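Methylxanthine N3-demethylase NdmB (Pseudomonas putida, PDB 6ICL) catalyses the N3-demethylation of theobromine and related methylxanthines in caffeine degradation, as a Rieske oxygenase with a [2Fe-2S] cluster and a mononuclear non-heme iron. Local coordinates at residues T193-F198 with F248-T253; R187-F192 with L226-A231; Y144-V149 with V272-A277; I174-Y179 with M302-Q307. All coordinates share one frame; numbering follows the deposited sequence.

From the N terminus, 144-149, on a strand of the Rieske domain, opens interaction 3, which closes on 272-277 in the seven-stranded sheet of the catalytic domain. Residues 174-179 then start interaction 4, completed by 302-307 on helix 300-319, so interactions 3 and 4 cross. Helix residues 187-192 and the loop 193-198 follow directly on each other; they meet 226-231 (interaction 2) and 248-253 (interaction 1), respectively, on neighbouring strands of that sheet, so these two also cross, and both nest inside the loops closed by interactions 3 and 4. A probable hydrogen bond from R188 to Y179 joins interactions 2 and 4, and F192 packs on L273 and T275 of interaction 3. Together they tie the Rieske domain, the catalytic sheet, and the loop and helices round the iron.

Interaction 1: residues T193-F198 with F248-T253; sequences TDFSHF and FTYRCT. With FE (Fe (III) ion), chain C.
F195 meets F248 and Y250 with the far end of its ring. Its CB points toward strand 246-253, and with CG anti to the carbonyl carbon (chi1 -85°) the ring runs out to both aromatics. CD1 lies over the F198 ring near its rim; across the ring, CE2 comes 3.1 Å from Y250 OH, which lies at the edge near the ring plane. At the tip, CZ stands over the centre of the F248 ring, 3.9 Å from F248 CD2, in a T-shaped stack with planes at 68°. Were F195 an alanine, the F248 face would probably be left without its edge partner, with a gap beside Y250 OH.

Behind F195, D194 accepts from S196 OG through OD1 and from H197 ND1 through OD2, the latter at 2.7 Å in the imidazole plane. This bond is likely to set the rotation of H197, whose NE2 binds the iron at 2.1 Å; H202, D314 and a water are further ligands. S196 and H197 pack against H108 of a second subunit. The loop thus spans helices 185-192 and 198-201, while F195 also reaches L230 on strand 225-230 and Y250 packs against L260 on strand 257-264.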
# COMPACT_ATOMS: atom_id res chain seq x y z
N THR A 193 -16.96 -32.95 -4.95
CA THR A 193 -17.77 -34.16 -5.00
C THR A 193 -18.13 -34.68 -3.60
O THR A 193 -18.49 -35.85 -3.46
CB THR A 193 -17.05 -35.25 -5.79
OG1 THR A 193 -15.79 -35.53 -5.17
CG2 THR A 193 -16.80 -34.83 -7.25
N ASP A 194 -18.03 -33.85 -2.57
CA ASP A 194 -18.24 -34.29 -1.20
C ASP A 194 -19.38 -33.51 -0.56
O ASP A 194 -19.42 -32.28 -0.64
CB ASP A 194 -16.97 -34.10 -0.37
CG ASP A 194 -17.23 -34.30 1.11
OD1 ASP A 194 -17.45 -35.46 1.49
OD2 ASP A 194 -17.22 -33.32 1.89
N PHE A 195 -20.31 -34.24 0.09
CA PHE A 195 -21.41 -33.61 0.82
C PHE A 195 -21.19 -33.56 2.32
O PHE A 195 -21.80 -32.72 2.99
CB PHE A 195 -22.72 -34.36 0.57
CG PHE A 195 -23.44 -33.95 -0.68
CD1 PHE A 195 -24.35 -32.91 -0.65
CD2 PHE A 195 -23.21 -34.59 -1.87
CE1 PHE A 195 -25.02 -32.52 -1.80
CE2 PHE A 195 -23.87 -34.20 -3.03
CZ PHE A 195 -24.78 -33.16 -2.99
N SER A 196 -20.35 -34.43 2.87
CA SER A 196 -20.24 -34.48 4.32
C SER A 196 -19.64 -33.21 4.93
O SER A 196 -19.72 -33.04 6.15
CB SER A 196 -19.43 -35.69 4.74
OG SER A 196 -18.11 -35.60 4.28
N HIS A 197 -19.05 -32.30 4.13
CA HIS A 197 -18.53 -31.08 4.72
C HIS A 197 -19.56 -29.95 4.81
O HIS A 197 -19.25 -28.91 5.42
CB HIS A 197 -17.30 -30.58 3.94
CG HIS A 197 -17.61 -29.94 2.63
ND1 HIS A 197 -17.72 -30.66 1.46
CD2 HIS A 197 -17.82 -28.64 2.29
CE1 HIS A 197 -18.00 -29.84 0.46
NE2 HIS A 197 -18.06 -28.60 0.94
N PHE A 198 -20.77 -30.10 4.23
CA PHE A 198 -21.73 -29.00 4.20
C PHE A 198 -22.07 -28.49 5.60
O PHE A 198 -22.18 -27.27 5.82
CB PHE A 198 -23.03 -29.41 3.50
CG PHE A 198 -22.94 -29.43 2.01
CD1 PHE A 198 -21.72 -29.60 1.37
CD2 PHE A 198 -24.09 -29.28 1.24
CE1 PHE A 198 -21.64 -29.62 -0.02
CE2 PHE A 198 -24.01 -29.31 -0.14
CZ PHE A 198 -22.78 -29.49 -0.77
N PHE A 248 -28.68 -36.38 -7.83
CA PHE A 248 -27.37 -35.84 -8.16
C PHE A 248 -26.64 -36.87 -9.00
O PHE A 248 -26.23 -37.92 -8.50
CB PHE A 248 -26.59 -35.49 -6.89
CG PHE A 248 -27.31 -34.52 -5.99
CD1 PHE A 248 -28.21 -34.96 -5.03
CD2 PHE A 248 -27.11 -33.15 -6.13
CE1 PHE A 248 -28.89 -34.06 -4.22
CE2 PHE A 248 -27.78 -32.25 -5.33
CZ PHE A 248 -28.67 -32.70 -4.37
N THR A 249 -26.48 -36.58 -10.28
CA THR A 249 -25.90 -37.50 -11.24
C THR A 249 -24.56 -36.94 -11.71
O THR A 249 -24.53 -35.88 -12.34
CB THR A 249 -26.85 -37.72 -12.42
OG1 THR A 249 -28.15 -38.06 -11.92
CG2 THR A 249 -26.35 -38.82 -13.31
N TYR A 250 -23.48 -37.65 -11.41
CA TYR A 250 -22.13 -37.18 -11.68
C TYR A 250 -21.53 -37.94 -12.85
O TYR A 250 -21.49 -39.17 -12.84
CB TYR A 250 -21.21 -37.36 -10.47
CG TYR A 250 -21.59 -36.53 -9.27
CD1 TYR A 250 -22.63 -36.94 -8.44
CD2 TYR A 250 -20.89 -35.37 -8.94
CE1 TYR A 250 -22.97 -36.23 -7.33
CE2 TYR A 250 -21.23 -34.63 -7.83
CZ TYR A 250 -22.28 -35.07 -7.02
OH TYR A 250 -22.67 -34.37 -5.90
N ARG A 251 -21.03 -37.19 -13.84
CA ARG A 251 -20.12 -37.71 -14.84
C ARG A 251 -18.85 -36.88 -14.75
O ARG A 251 -18.89 -35.66 -14.92
CB ARG A 251 -20.73 -37.64 -16.24
CG ARG A 251 -21.95 -38.56 -16.42
CD ARG A 251 -22.46 -38.49 -17.86
NE ARG A 251 -21.40 -38.77 -18.83
CZ ARG A 251 -21.61 -38.83 -20.14
NH1 ARG A 251 -22.83 -38.63 -20.61
NH2 ARG A 251 -20.61 -39.10 -20.98
N CYS A 252 -17.74 -37.55 -14.48
CA CYS A 252 -16.51 -36.89 -14.03
C CYS A 252 -15.37 -37.32 -14.92
O CYS A 252 -14.71 -38.32 -14.61
CB CYS A 252 -16.22 -37.25 -12.57
SG CYS A 252 -17.43 -36.65 -11.39
N THR A 253 -15.10 -36.57 -16.00
CA THR A 253 -13.97 -36.93 -16.83
C THR A 253 -12.69 -36.79 -16.02
O THR A 253 -12.46 -35.77 -15.36
CB THR A 253 -13.88 -36.06 -18.08
OG1 THR A 253 -15.13 -36.03 -18.75
CG2 THR A 253 -12.85 -36.61 -19.01
FE FE C . -18.20 -26.91 -0.31
O HOH W 1 -18.96 -27.48 -2.15

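Interaction 2: residues R187-F192 with L226-A231; sequences RRWENF and LQFKLA
W189 on the helix and L226 on the strand form the nearest backbone pair, with CA atoms 11.7 Å apart, so side chains alone bridge the gap. The indole does most of the reaching. Its CG lies anti to the backbone N (chi1 -167°), which sends the six-membered ring toward the strand with CH2 foremost. L226 CD1 touches that atom at 3.8 Å and also approaches W189 CZ2 at 4.2 Å; the methyl comes in oblique to the ring, as the two side chains run at a slant to each other. F228 adds a looser contact, its CE1 lying 4.4 Å from W189 CH2, again oblique to both rings. The contact is buried and wholly apolar, and small in area at 97 Å². The polar end of W189 is satisfied from outside the contact, NE1 donating to the backbone O of S257, which is likely to limit the turn of the indole.

Away from this contact, R188 and N191 pair with each other. R188 NH1 donates to N191 OD1 over 2.9 Å, in the carbonyl plane on a lone pair, though tilted from the guanidinium plane, and F192 CD1 lies over one face of the same guanidinium, near its rim. N191 in turn gives its ND2 to D314, a ligand of the iron, making it a second-shell residue, and the same amide nitrogen bonds Y107 OH of a second subunit.

Helix 185-192 thus lies against the sheet: W189 packs on C252 of strand 246-253 as well as on strand 225-230, while F342 of helix 337-355 stacks on the indole and I338 packs against it.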
# COMPACT_ATOMS: atom_id res chain seq x y z
N ARG A 187 -7.26 -31.89 -4.55
CA ARG A 187 -8.00 -31.40 -3.39
C ARG A 187 -9.25 -30.66 -3.82
O ARG A 187 -10.28 -30.70 -3.13
CB ARG A 187 -7.13 -30.47 -2.54
CG ARG A 187 -5.84 -31.05 -2.04
CD ARG A 187 -6.07 -31.90 -0.84
NE ARG A 187 -4.84 -32.20 -0.13
CZ ARG A 187 -4.76 -33.14 0.81
NH1 ARG A 187 -5.86 -33.84 1.09
NH2 ARG A 187 -3.62 -33.40 1.43
N ARG A 188 -9.16 -29.92 -4.93
CA ARG A 188 -10.34 -29.19 -5.41
C ARG A 188 -11.43 -30.16 -5.88
O ARG A 188 -12.61 -29.96 -5.59
CB ARG A 188 -9.96 -28.23 -6.53
CG ARG A 188 -10.83 -26.97 -6.56
CD ARG A 188 -12.09 -27.25 -7.32
NE ARG A 188 -13.16 -26.28 -7.07
CZ ARG A 188 -14.01 -26.36 -6.04
NH1 ARG A 188 -13.90 -27.34 -5.15
NH2 ARG A 188 -14.95 -25.44 -5.91
N TRP A 189 -11.04 -31.19 -6.62
CA TRP A 189 -12.01 -32.19 -7.10
C TRP A 189 -12.69 -32.89 -5.92
O TRP A 189 -13.93 -32.97 -5.87
CB TRP A 189 -11.29 -33.20 -8.00
CG TRP A 189 -12.22 -34.06 -8.76
CD1 TRP A 189 -12.65 -33.87 -10.04
CD2 TRP A 189 -12.84 -35.28 -8.31
NE1 TRP A 189 -13.50 -34.89 -10.42
CE2 TRP A 189 -13.63 -35.77 -9.37
CE3 TRP A 189 -12.80 -36.00 -7.11
CZ2 TRP A 189 -14.38 -36.95 -9.27
CZ3 TRP A 189 -13.55 -37.19 -7.01
CH2 TRP A 189 -14.33 -37.64 -8.08
N GLU A 190 -11.91 -33.37 -4.96
CA GLU A 190 -12.52 -34.06 -3.82
C GLU A 190 -13.42 -33.14 -3.02
O GLU A 190 -14.42 -33.59 -2.46
CB GLU A 190 -11.45 -34.64 -2.90
CG GLU A 190 -10.61 -35.69 -3.59
CD GLU A 190 -9.69 -36.39 -2.62
OE1 GLU A 190 -9.57 -35.90 -1.47
OE2 GLU A 190 -9.08 -37.41 -2.99
N ASN A 191 -13.09 -31.85 -2.95
CA ASN A 191 -14.00 -30.91 -2.30
C ASN A 191 -15.32 -30.81 -3.04
O ASN A 191 -16.39 -30.72 -2.42
CB ASN A 191 -13.34 -29.53 -2.20
CG ASN A 191 -14.29 -28.48 -1.66
OD1 ASN A 191 -14.60 -27.50 -2.34
ND2 ASN A 191 -14.77 -28.68 -0.44
N PHE A 192 -15.28 -30.82 -4.38
CA PHE A 192 -16.50 -30.55 -5.15
C PHE A 192 -17.48 -31.73 -5.09
O PHE A 192 -18.70 -31.53 -5.18
CB PHE A 192 -16.15 -30.22 -6.60
CG PHE A 192 -17.26 -29.55 -7.37
CD1 PHE A 192 -17.41 -28.17 -7.34
CD2 PHE A 192 -18.14 -30.29 -8.16
CE1 PHE A 192 -18.43 -27.53 -8.05
CE2 PHE A 192 -19.16 -29.67 -8.89
CZ PHE A 192 -19.30 -28.27 -8.84
N LEU A 226 -15.31 -41.10 -14.06
CA LEU A 226 -15.97 -41.60 -12.86
C LEU A 226 -17.45 -41.22 -12.93
O LEU A 226 -17.78 -40.06 -13.17
CB LEU A 226 -15.35 -41.04 -11.59
CG LEU A 226 -14.18 -41.78 -10.96
CD1 LEU A 226 -13.70 -41.05 -9.73
CD2 LEU A 226 -14.56 -43.24 -10.63
N GLN A 227 -18.33 -42.20 -12.74
CA GLN A 227 -19.76 -41.97 -12.79
C GLN A 227 -20.40 -42.52 -11.53
O GLN A 227 -20.18 -43.67 -11.15
CB GLN A 227 -20.38 -42.60 -14.03
CG GLN A 227 -19.82 -42.03 -15.31
CD GLN A 227 -20.56 -42.53 -16.53
OE1 GLN A 227 -21.40 -43.42 -16.44
NE2 GLN A 227 -20.26 -41.95 -17.69
N PHE A 228 -21.17 -41.67 -10.86
CA PHE A 228 -21.90 -42.08 -9.68
C PHE A 228 -23.13 -41.21 -9.56
O PHE A 228 -23.21 -40.13 -10.16
CB PHE A 228 -21.04 -42.01 -8.41
CG PHE A 228 -20.20 -40.75 -8.29
CD1 PHE A 228 -18.99 -40.64 -8.96
CD2 PHE A 228 -20.64 -39.68 -7.52
CE1 PHE A 228 -18.22 -39.49 -8.85
CE2 PHE A 228 -19.86 -38.52 -7.42
CZ PHE A 228 -18.67 -38.43 -8.08
N LYS A 229 -24.08 -41.69 -8.79
CA LYS A 229 -25.36 -41.03 -8.62
C LYS A 229 -25.68 -41.08 -7.13
O LYS A 229 -25.41 -42.08 -6.47
CB LYS A 229 -26.45 -41.71 -9.48
CG LYS A 229 -27.87 -41.23 -9.21
CD LYS A 229 -28.82 -41.58 -10.36
CE LYS A 229 -30.28 -41.21 -10.04
NZ LYS A 229 -31.23 -42.35 -10.20
N LEU A 230 -26.16 -39.97 -6.60
CA LEU A 230 -26.53 -39.86 -5.20
C LEU A 230 -27.99 -39.47 -5.13
O LEU A 230 -28.42 -38.54 -5.83
CB LEU A 230 -25.68 -38.82 -4.46
CG LEU A 230 -24.15 -38.94 -4.52
CD1 LEU A 230 -23.51 -37.81 -3.73
CD2 LEU A 230 -23.67 -40.27 -4.00
N ALA A 231 -28.76 -40.18 -4.30
CA ALA A 231 -30.16 -39.87 -4.10
C ALA A 231 -30.42 -39.77 -2.58
O ALA A 231 -29.89 -40.59 -1.82
CB ALA A 231 -31.07 -40.93 -4.73

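Interaction 3: residues Y144-V149 with V272-A277; sequences YDIVWV and VLWTTA
W148 and W274 meet by the outer rims of their six-membered rings, and here the packing is closest. W148 CH2 lies 3.7 Å from W274 CH2, each near the plane of the other ring, so the two indoles touch edge to edge, from opposite directions, without stacking. W274 reaches across because its CG is anti to the backbone N (chi1 178°). I146 CD1 fills in beside them, 3.8 Å from W274 CZ3 and oblique to that ring, while I146 CG2 lies over one face of W148 near its rim and backs it from within its own strand.

Toward T276 the fit is looser: W148 CH2 is 4.1 Å from T276 OG1, and W148 CZ3 is 4.2 Å from T276 CG2. This side is no more open to solvent, for all four touching residues are buried. The polar atoms find partners beyond the contact, W148 NE1 at K143 O, W274 NE1 at Y162 O and T276 OG1 at S257 OG. With W148 replaced by an alanine, the CH2 corner of W274 would probably lose its edge partner and a gap would open between the two sheets.

The axes of the strands stand 11.6 Å apart and their directions differ by 40°, so separate sheets meet through side chains. The arrangement is a domain interface, joining the Rieske domain to the catalytic domain of a Rieske oxygenase.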
# COMPACT_ATOMS: atom_id res chain seq x y z
N TYR A 144 -16.81 -25.40 -25.16
CA TYR A 144 -17.61 -24.76 -24.12
C TYR A 144 -17.07 -23.37 -23.77
O TYR A 144 -17.16 -22.94 -22.61
CB TYR A 144 -17.72 -25.60 -22.85
CG TYR A 144 -17.72 -27.10 -23.00
CD1 TYR A 144 -18.72 -27.77 -23.72
CD2 TYR A 144 -16.73 -27.87 -22.40
CE1 TYR A 144 -18.73 -29.17 -23.83
CE2 TYR A 144 -16.72 -29.25 -22.51
CZ TYR A 144 -17.72 -29.90 -23.22
OH TYR A 144 -17.68 -31.28 -23.29
N ASP A 145 -16.50 -22.67 -24.75
CA ASP A 145 -15.92 -21.34 -24.57
C ASP A 145 -14.78 -21.38 -23.56
O ASP A 145 -14.55 -20.41 -22.82
CB ASP A 145 -16.98 -20.31 -24.18
CG ASP A 145 -17.95 -20.02 -25.34
OD1 ASP A 145 -17.55 -20.26 -26.51
OD2 ASP A 145 -19.09 -19.58 -25.07
N ILE A 146 -14.05 -22.49 -23.55
CA ILE A 146 -12.86 -22.65 -22.72
C ILE A 146 -11.73 -23.15 -23.61
O ILE A 146 -11.98 -23.91 -24.56
CB ILE A 146 -13.14 -23.61 -21.55
CG1 ILE A 146 -14.00 -22.89 -20.51
CG2 ILE A 146 -11.84 -24.14 -20.97
CD1 ILE A 146 -14.47 -23.79 -19.35
N VAL A 147 -10.50 -22.70 -23.35
CA VAL A 147 -9.33 -23.14 -24.08
C VAL A 147 -8.69 -24.34 -23.38
O VAL A 147 -8.28 -24.25 -22.22
CB VAL A 147 -8.30 -22.01 -24.23
CG1 VAL A 147 -7.12 -22.46 -25.09
CG2 VAL A 147 -8.97 -20.77 -24.81
N TRP A 148 -8.59 -25.46 -24.10
CA TRP A 148 -8.06 -26.72 -23.60
C TRP A 148 -6.74 -27.03 -24.28
O TRP A 148 -6.57 -26.79 -25.48
CB TRP A 148 -9.03 -27.88 -23.88
CG TRP A 148 -10.36 -27.68 -23.29
CD1 TRP A 148 -11.41 -27.00 -23.85
CD2 TRP A 148 -10.79 -28.12 -22.02
NE1 TRP A 148 -12.49 -27.02 -22.99
CE2 TRP A 148 -12.12 -27.71 -21.85
CE3 TRP A 148 -10.17 -28.86 -20.99
CZ2 TRP A 148 -12.85 -27.98 -20.70
CZ3 TRP A 148 -10.89 -29.14 -19.86
CH2 TRP A 148 -12.22 -28.70 -19.72
N VAL A 149 -5.81 -27.57 -23.52
CA VAL A 149 -4.51 -27.96 -24.03
C VAL A 149 -4.21 -29.37 -23.54
O VAL A 149 -4.48 -29.72 -22.39
CB VAL A 149 -3.39 -26.99 -23.57
CG1 VAL A 149 -2.03 -27.46 -24.07
CG2 VAL A 149 -3.68 -25.55 -24.02
N VAL A 272 -27.42 -27.92 -14.11
CA VAL A 272 -26.08 -28.48 -14.26
C VAL A 272 -25.05 -27.54 -13.63
O VAL A 272 -24.99 -26.35 -13.97
CB VAL A 272 -25.73 -28.74 -15.73
CG1 VAL A 272 -24.29 -29.26 -15.83
CG2 VAL A 272 -26.70 -29.75 -16.34
N LEU A 273 -24.25 -28.08 -12.71
CA LEU A 273 -23.09 -27.39 -12.17
C LEU A 273 -21.86 -28.20 -12.58
O LEU A 273 -21.79 -29.41 -12.35
CB LEU A 273 -23.16 -27.24 -10.64
CG LEU A 273 -22.08 -26.36 -9.99
CD1 LEU A 273 -22.08 -24.92 -10.54
CD2 LEU A 273 -22.18 -26.33 -8.46
N TRP A 274 -20.94 -27.53 -13.25
CA TRP A 274 -19.76 -28.15 -13.81
C TRP A 274 -18.52 -27.39 -13.35
O TRP A 274 -18.53 -26.16 -13.25
CB TRP A 274 -19.87 -28.17 -15.33
CG TRP A 274 -18.72 -28.75 -16.15
CD1 TRP A 274 -18.66 -30.01 -16.70
CD2 TRP A 274 -17.53 -28.07 -16.56
NE1 TRP A 274 -17.50 -30.14 -17.43
CE2 TRP A 274 -16.79 -28.97 -17.37
CE3 TRP A 274 -17.02 -26.77 -16.35
CZ2 TRP A 274 -15.55 -28.62 -17.95
CZ3 TRP A 274 -15.81 -26.42 -16.94
CH2 TRP A 274 -15.08 -27.34 -17.72
N THR A 275 -17.45 -28.14 -13.11
CA THR A 275 -16.18 -27.54 -12.78
C THR A 275 -15.08 -28.46 -13.28
O THR A 275 -15.27 -29.68 -13.35
CB THR A 275 -16.03 -27.30 -11.26
OG1 THR A 275 -16.99 -26.31 -10.86
CG2 THR A 275 -14.63 -26.78 -10.91
N THR A 276 -13.96 -27.86 -13.66
CA THR A 276 -12.73 -28.58 -13.92
C THR A 276 -11.59 -27.81 -13.26
O THR A 276 -11.52 -26.58 -13.37
CB THR A 276 -12.50 -28.74 -15.43
OG1 THR A 276 -13.53 -29.57 -15.97
CG2 THR A 276 -11.17 -29.42 -15.70
N ALA A 277 -10.72 -28.53 -12.58
CA ALA A 277 -9.54 -27.94 -11.96
C ALA A 277 -8.35 -28.15 -12.88
O ALA A 277 -8.11 -29.26 -13.34
CB ALA A 277 -9.28 -28.56 -10.59

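Interaction 4: residues I174-Y179 with M302-Q307; sequences IVADSY and MHLAFQ
I174 and A176 face L304 of the helix, and every contact between the two segments is apolar. The closest is methyl to methyl: I174 CG2 lies 3.5 Å from L304 CD2 and 3.9 Å from L304 CD1, the two side chains slanting across each other. L304 CD1 also reaches A176 CB at 3.8 Å, so one leucine fork bridges residues two apart on the 174-179 segment. L304 leaves its helix at an angle that brings only its end close, and its torsions depart from the staggered positions (chi1 -123°). A second, lighter contact runs from the other branch of the isoleucine, where I174 CD1 touches H303 CB at 4.0 Å. I174 CG1 is anti to the carbonyl carbon (chi1 -60°), which carries CD1 toward H303 while CG2 meets L304; the side chains of I174 and H303 cross at about a right angle.

Polar interactions lie around this apolar patch. D177 OD1 forms a salt bridge with R48, S178 OG bonds to R286 NH1, and Y179 OH accepts from R188 NH2. Backbone hydrogen bonds join I174 to I291 and A176 to M289 on strand 284-294, which also supplies M289 as a neighbour of L304 and R293 as one of I174 and H303.

M302 and A305 meanwhile pack on S52 and A51 of a third subunit. The whole is helix-on-sheet packing: helix 300-319, which further along carries the iron ligand D314, packs against the interrupted strand 171-181, the edge strand within this chain of the catalytic domain's antiparallel sheet.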
# COMPACT_ATOMS: atom_id res chain seq x y z
N ILE A 174 -23.77 -20.07 -18.22
CA ILE A 174 -22.81 -19.11 -17.68
C ILE A 174 -21.45 -19.79 -17.66
O ILE A 174 -21.28 -20.81 -16.98
CB ILE A 174 -23.16 -18.65 -16.26
CG1 ILE A 174 -24.51 -17.97 -16.18
CG2 ILE A 174 -22.06 -17.72 -15.71
CD1 ILE A 174 -25.05 -17.87 -14.74
N VAL A 175 -20.49 -19.25 -18.39
CA VAL A 175 -19.09 -19.66 -18.30
C VAL A 175 -18.39 -18.63 -17.40
O VAL A 175 -18.17 -17.48 -17.79
CB VAL A 175 -18.43 -19.75 -19.67
CG1 VAL A 175 -16.99 -20.28 -19.53
CG2 VAL A 175 -19.24 -20.66 -20.59
N ALA A 176 -18.07 -19.04 -16.18
CA ALA A 176 -17.53 -18.13 -15.20
C ALA A 176 -16.07 -17.80 -15.51
O ALA A 176 -15.35 -18.61 -16.11
CB ALA A 176 -17.65 -18.74 -13.80
N ASP A 177 -15.62 -16.61 -15.10
CA ASP A 177 -14.18 -16.35 -15.05
C ASP A 177 -13.53 -17.42 -14.18
O ASP A 177 -14.12 -17.90 -13.21
CB ASP A 177 -13.86 -14.97 -14.46
CG ASP A 177 -14.08 -13.82 -15.44
OD1 ASP A 177 -14.26 -14.02 -16.66
OD2 ASP A 177 -14.06 -12.67 -14.96
N SER A 178 -12.32 -17.81 -14.54
CA SER A 178 -11.63 -18.82 -13.74
C SER A 178 -11.11 -18.22 -12.42
O SER A 178 -10.97 -17.01 -12.27
CB SER A 178 -10.48 -19.41 -14.53
OG SER A 178 -9.46 -18.43 -14.68
N TYR A 179 -10.82 -19.09 -11.45
CA TYR A 179 -10.30 -18.62 -10.17
C TYR A 179 -9.21 -19.57 -9.70
O TYR A 179 -9.23 -20.77 -9.99
CB TYR A 179 -11.42 -18.50 -9.10
CG TYR A 179 -12.08 -19.81 -8.78
CD1 TYR A 179 -13.14 -20.28 -9.57
CD2 TYR A 179 -11.66 -20.60 -7.70
CE1 TYR A 179 -13.76 -21.50 -9.30
CE2 TYR A 179 -12.28 -21.84 -7.44
CZ TYR A 179 -13.33 -22.27 -8.24
OH TYR A 179 -13.97 -23.49 -8.01
N MET A 302 -26.94 -13.30 -10.08
CA MET A 302 -27.48 -13.94 -8.88
C MET A 302 -26.95 -15.36 -8.71
O MET A 302 -26.62 -15.78 -7.59
CB MET A 302 -29.00 -13.95 -8.92
CG MET A 302 -29.66 -14.95 -7.97
SD MET A 302 -31.43 -15.09 -8.37
CE MET A 302 -32.09 -13.79 -7.32
N HIS A 303 -26.85 -16.12 -9.81
CA HIS A 303 -26.31 -17.47 -9.77
C HIS A 303 -24.81 -17.49 -9.56
O HIS A 303 -24.29 -18.34 -8.83
CB HIS A 303 -26.66 -18.22 -11.05
CG HIS A 303 -28.12 -18.45 -11.18
ND1 HIS A 303 -28.77 -19.44 -10.47
CD2 HIS A 303 -29.07 -17.78 -11.87
CE1 HIS A 303 -30.06 -19.38 -10.75
NE2 HIS A 303 -30.27 -18.39 -11.60
N LEU A 304 -24.09 -16.58 -10.23
CA LEU A 304 -22.65 -16.49 -10.04
C LEU A 304 -22.31 -16.09 -8.61
O LEU A 304 -21.38 -16.65 -8.01
CB LEU A 304 -22.05 -15.47 -11.00
CG LEU A 304 -20.96 -15.81 -12.00
CD1 LEU A 304 -20.73 -17.28 -12.12
CD2 LEU A 304 -21.38 -15.22 -13.33
N ALA A 305 -22.99 -15.06 -8.08
CA ALA A 305 -22.66 -14.60 -6.74
C ALA A 305 -22.97 -15.67 -5.71
O ALA A 305 -22.26 -15.75 -4.70
CB ALA A 305 -23.42 -13.32 -6.40
N PHE A 306 -24.01 -16.47 -5.91
CA PHE A 306 -24.27 -17.51 -4.93
C PHE A 306 -23.16 -18.54 -4.95
O PHE A 306 -22.67 -18.94 -3.89
CB PHE A 306 -25.62 -18.18 -5.17
CG PHE A 306 -25.89 -19.31 -4.22
CD1 PHE A 306 -26.24 -19.05 -2.92
CD2 PHE A 306 -25.72 -20.63 -4.61
CE1 PHE A 306 -26.45 -20.08 -2.03
CE2 PHE A 306 -25.93 -21.66 -3.74
CZ PHE A 306 -26.30 -21.39 -2.45
N GLN A 307 -22.70 -18.94 -6.14
CA GLN A 307 -21.59 -19.89 -6.21
C GLN A 307 -20.31 -19.30 -5.64
O GLN A 307 -19.53 -20.01 -4.99
CB GLN A 307 -21.38 -20.37 -7.66
CG GLN A 307 -22.55 -21.15 -8.22
CD GLN A 307 -22.80 -22.44 -7.45
OE1 GLN A 307 -21.87 -23.05 -6.89
NE2 GLN A 307 -24.06 -22.84 -7.38